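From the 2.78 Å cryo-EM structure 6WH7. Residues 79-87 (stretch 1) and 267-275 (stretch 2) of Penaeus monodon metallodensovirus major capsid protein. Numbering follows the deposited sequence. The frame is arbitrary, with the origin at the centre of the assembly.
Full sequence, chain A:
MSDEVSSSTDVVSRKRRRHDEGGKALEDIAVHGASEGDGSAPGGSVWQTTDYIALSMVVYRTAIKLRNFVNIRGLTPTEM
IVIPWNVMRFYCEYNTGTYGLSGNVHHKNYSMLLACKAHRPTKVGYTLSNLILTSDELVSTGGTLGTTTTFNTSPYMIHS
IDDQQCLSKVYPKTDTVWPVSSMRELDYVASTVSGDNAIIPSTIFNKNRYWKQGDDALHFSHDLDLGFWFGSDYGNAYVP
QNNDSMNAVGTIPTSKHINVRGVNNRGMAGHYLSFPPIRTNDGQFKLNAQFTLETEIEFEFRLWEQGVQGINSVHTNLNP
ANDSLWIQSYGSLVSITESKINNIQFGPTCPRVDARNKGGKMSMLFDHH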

# COMPACT_ATOMS: atom_id res chain seq x y z
N GLU A 79 1.82 100.79 34.15
CA GLU A 79 1.61 101.06 32.74
C GLU A 79 2.05 99.87 31.89
O GLU A 79 2.87 99.05 32.29
CB GLU A 79 2.34 102.34 32.36
CG GLU A 79 3.82 102.28 32.61
CD GLU A 79 4.49 103.63 32.47
OE1 GLU A 79 3.87 104.55 31.93
OE2 GLU A 79 5.66 103.76 32.90
N MET A 80 1.47 99.78 30.69
CA MET A 80 1.75 98.68 29.78
C MET A 80 1.95 99.24 28.37
O MET A 80 1.47 100.32 28.04
CB MET A 80 0.61 97.67 29.76
CG MET A 80 -0.59 98.18 29.00
SD MET A 80 -2.11 97.31 29.34
CE MET A 80 -2.70 98.29 30.69
N ILE A 81 2.68 98.49 27.56
CA ILE A 81 2.81 98.79 26.14
C ILE A 81 1.65 98.16 25.40
O ILE A 81 1.36 96.97 25.58
CB ILE A 81 4.15 98.29 25.58
CG1 ILE A 81 5.31 99.04 26.21
CG2 ILE A 81 4.20 98.46 24.08
CD1 ILE A 81 5.31 100.48 25.87
N VAL A 82 0.99 98.94 24.56
CA VAL A 82 -0.15 98.48 23.79
C VAL A 82 0.36 98.10 22.41
O VAL A 82 0.88 98.95 21.68
CB VAL A 82 -1.23 99.57 23.70
CG1 VAL A 82 -2.40 99.08 22.90
CG2 VAL A 82 -1.65 99.97 25.09
N ILE A 83 0.23 96.83 22.05
CA ILE A 83 0.70 96.39 20.75
C ILE A 83 -0.40 96.71 19.75
O ILE A 83 -1.45 96.07 19.76
CB ILE A 83 1.02 94.89 20.74
CG1 ILE A 83 1.88 94.51 21.93
CG2 ILE A 83 1.73 94.51 19.46
CD1 ILE A 83 3.13 95.27 22.03
N PRO A 84 -0.21 97.67 18.86
CA PRO A 84 -1.25 98.03 17.90
C PRO A 84 -1.34 97.01 16.77
O PRO A 84 -1.34 97.35 15.59
CB PRO A 84 -0.79 99.40 17.39
CG PRO A 84 0.66 99.32 17.47
CD PRO A 84 1.01 98.47 18.65
N TRP A 85 -1.43 95.74 17.14
CA TRP A 85 -1.33 94.67 16.17
C TRP A 85 -2.65 94.41 15.50
O TRP A 85 -2.74 93.53 14.64
CB TRP A 85 -0.84 93.40 16.87
CG TRP A 85 -1.92 92.67 17.58
CD1 TRP A 85 -2.61 93.09 18.67
CD2 TRP A 85 -2.36 91.34 17.31
NE1 TRP A 85 -3.52 92.13 19.05
CE2 TRP A 85 -3.36 91.04 18.23
CE3 TRP A 85 -2.01 90.38 16.36
CZ2 TRP A 85 -4.02 89.82 18.23
CZ3 TRP A 85 -2.66 89.18 16.36
CH2 TRP A 85 -3.66 88.91 17.29
N ASN A 86 -3.70 95.11 15.90
CA ASN A 86 -4.98 95.04 15.23
C ASN A 86 -5.17 96.14 14.20
O ASN A 86 -6.24 96.24 13.61
CB ASN A 86 -6.13 95.05 16.25
CG ASN A 86 -6.11 96.24 17.15
OD1 ASN A 86 -5.09 96.91 17.30
ND2 ASN A 86 -7.25 96.52 17.76
N VAL A 87 -4.15 96.95 13.97
CA VAL A 87 -4.21 98.05 13.02
C VAL A 87 -3.56 97.60 11.72
O VAL A 87 -2.47 97.01 11.74
CB VAL A 87 -3.52 99.30 13.59
CG1 VAL A 87 -3.61 100.45 12.62
CG2 VAL A 87 -4.12 99.65 14.92
N GLY A 267 -12.26 88.57 15.86
CA GLY A 267 -11.59 89.75 16.35
C GLY A 267 -10.25 89.36 16.93
O GLY A 267 -9.92 88.19 17.05
N MET A 268 -9.46 90.37 17.27
CA MET A 268 -8.15 90.15 17.84
C MET A 268 -8.08 90.68 19.25
O MET A 268 -8.50 91.80 19.52
CB MET A 268 -7.06 90.79 16.99
CG MET A 268 -6.91 90.10 15.67
SD MET A 268 -5.40 90.51 14.82
CE MET A 268 -5.82 92.08 14.25
N ALA A 269 -7.54 89.87 20.14
CA ALA A 269 -7.40 90.25 21.53
C ALA A 269 -6.30 91.30 21.68
O ALA A 269 -5.40 91.42 20.85
CB ALA A 269 -7.09 89.03 22.39
N GLY A 270 -6.40 92.07 22.76
CA GLY A 270 -5.39 93.07 23.03
C GLY A 270 -4.09 92.43 23.41
O GLY A 270 -4.05 91.55 24.27
N HIS A 271 -3.02 92.83 22.74
CA HIS A 271 -1.69 92.39 23.12
C HIS A 271 -0.96 93.51 23.82
O HIS A 271 -1.04 94.67 23.41
CB HIS A 271 -0.88 91.88 21.93
CG HIS A 271 -1.39 90.60 21.37
ND1 HIS A 271 -0.79 89.97 20.30
CD2 HIS A 271 -2.45 89.83 21.71
CE1 HIS A 271 -1.44 88.86 20.02
NE2 HIS A 271 -2.46 88.75 20.86
N TYR A 272 -0.28 93.16 24.89
CA TYR A 272 0.23 94.11 25.86
C TYR A 272 1.59 93.64 26.33
O TYR A 272 1.80 92.45 26.55
CB TYR A 272 -0.72 94.22 27.04
CG TYR A 272 -2.08 94.74 26.69
CD1 TYR A 272 -2.26 96.00 26.18
CD2 TYR A 272 -3.18 93.91 26.78
CE1 TYR A 272 -3.51 96.46 25.85
CE2 TYR A 272 -4.42 94.35 26.44
CZ TYR A 272 -4.58 95.62 25.98
OH TYR A 272 -5.83 96.05 25.64
N LEU A 273 2.52 94.58 26.47
CA LEU A 273 3.81 94.31 27.05
C LEU A 273 3.91 95.02 28.38
O LEU A 273 3.45 96.15 28.53
CB LEU A 273 4.95 94.74 26.12
CG LEU A 273 5.00 93.91 24.85
CD1 LEU A 273 6.06 94.42 23.92
CD2 LEU A 273 5.25 92.47 25.19
N SER A 274 4.51 94.35 29.36
CA SER A 274 4.54 94.85 30.71
C SER A 274 5.74 94.25 31.42
O SER A 274 6.29 93.25 30.98
CB SER A 274 3.24 94.50 31.45
OG SER A 274 3.25 95.00 32.77
N PHE A 275 6.14 94.89 32.50
CA PHE A 275 7.21 94.33 33.29
C PHE A 275 6.70 94.00 34.68
O PHE A 275 5.78 94.64 35.18
CB PHE A 275 8.40 95.29 33.40
CG PHE A 275 9.07 95.55 32.10
CD1 PHE A 275 9.96 94.65 31.57
CD2 PHE A 275 8.81 96.71 31.40
CE1 PHE A 275 10.56 94.89 30.37
CE2 PHE A 275 9.42 96.95 30.21
CZ PHE A 275 10.30 96.04 29.69

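The two stretches, 182 or more residues apart wherever they touch, pair as antiparallel β-strands whose N-to-C directions differ by 141°. The register is fixed around Ile81 and Leu273, a hydrogen-bonded pair: Ile81 N donates to Leu273 O at 2.6 Å and Leu273 N to Ile81 O at 2.8 Å, each with an N-H...O angle of 161°. Ile81 O also receives a CA-H...O contact from Tyr272 CA at 3.1 Å. Further along, Ile83 N donates to His271 O (2.9 Å, 164°).

Side chains alternate across the sheet. On one face, Ile81, Ile83, Leu273 and His271 gather; Ile83 CD1 lies 3.6 Å from Leu273 CD1, a van der Waals contact. On the other, Val82 CG2 approaches Tyr272 CE1 at 4.0 Å, while Met80 SD sits over the Tyr272 ring, 3.9 Å from its centroid, as polarizable sulfur can against an aromatic face.

Beyond the strand pairing, Trp85 is sandwiched. Its five-membered ring stacks on the His271 ring, with centroids 3.8 Å apart and planes only 10° from parallel. Over the opposite face, Met268 SD lies 3.5 Å from the six-membered-ring centroid, 15° off the normal. At the ring edge, the indole NE1 donates to Ala269 O at 2.7 Å (148°), so the indole combines dispersion contacts on both faces with a polar anchor in its plane.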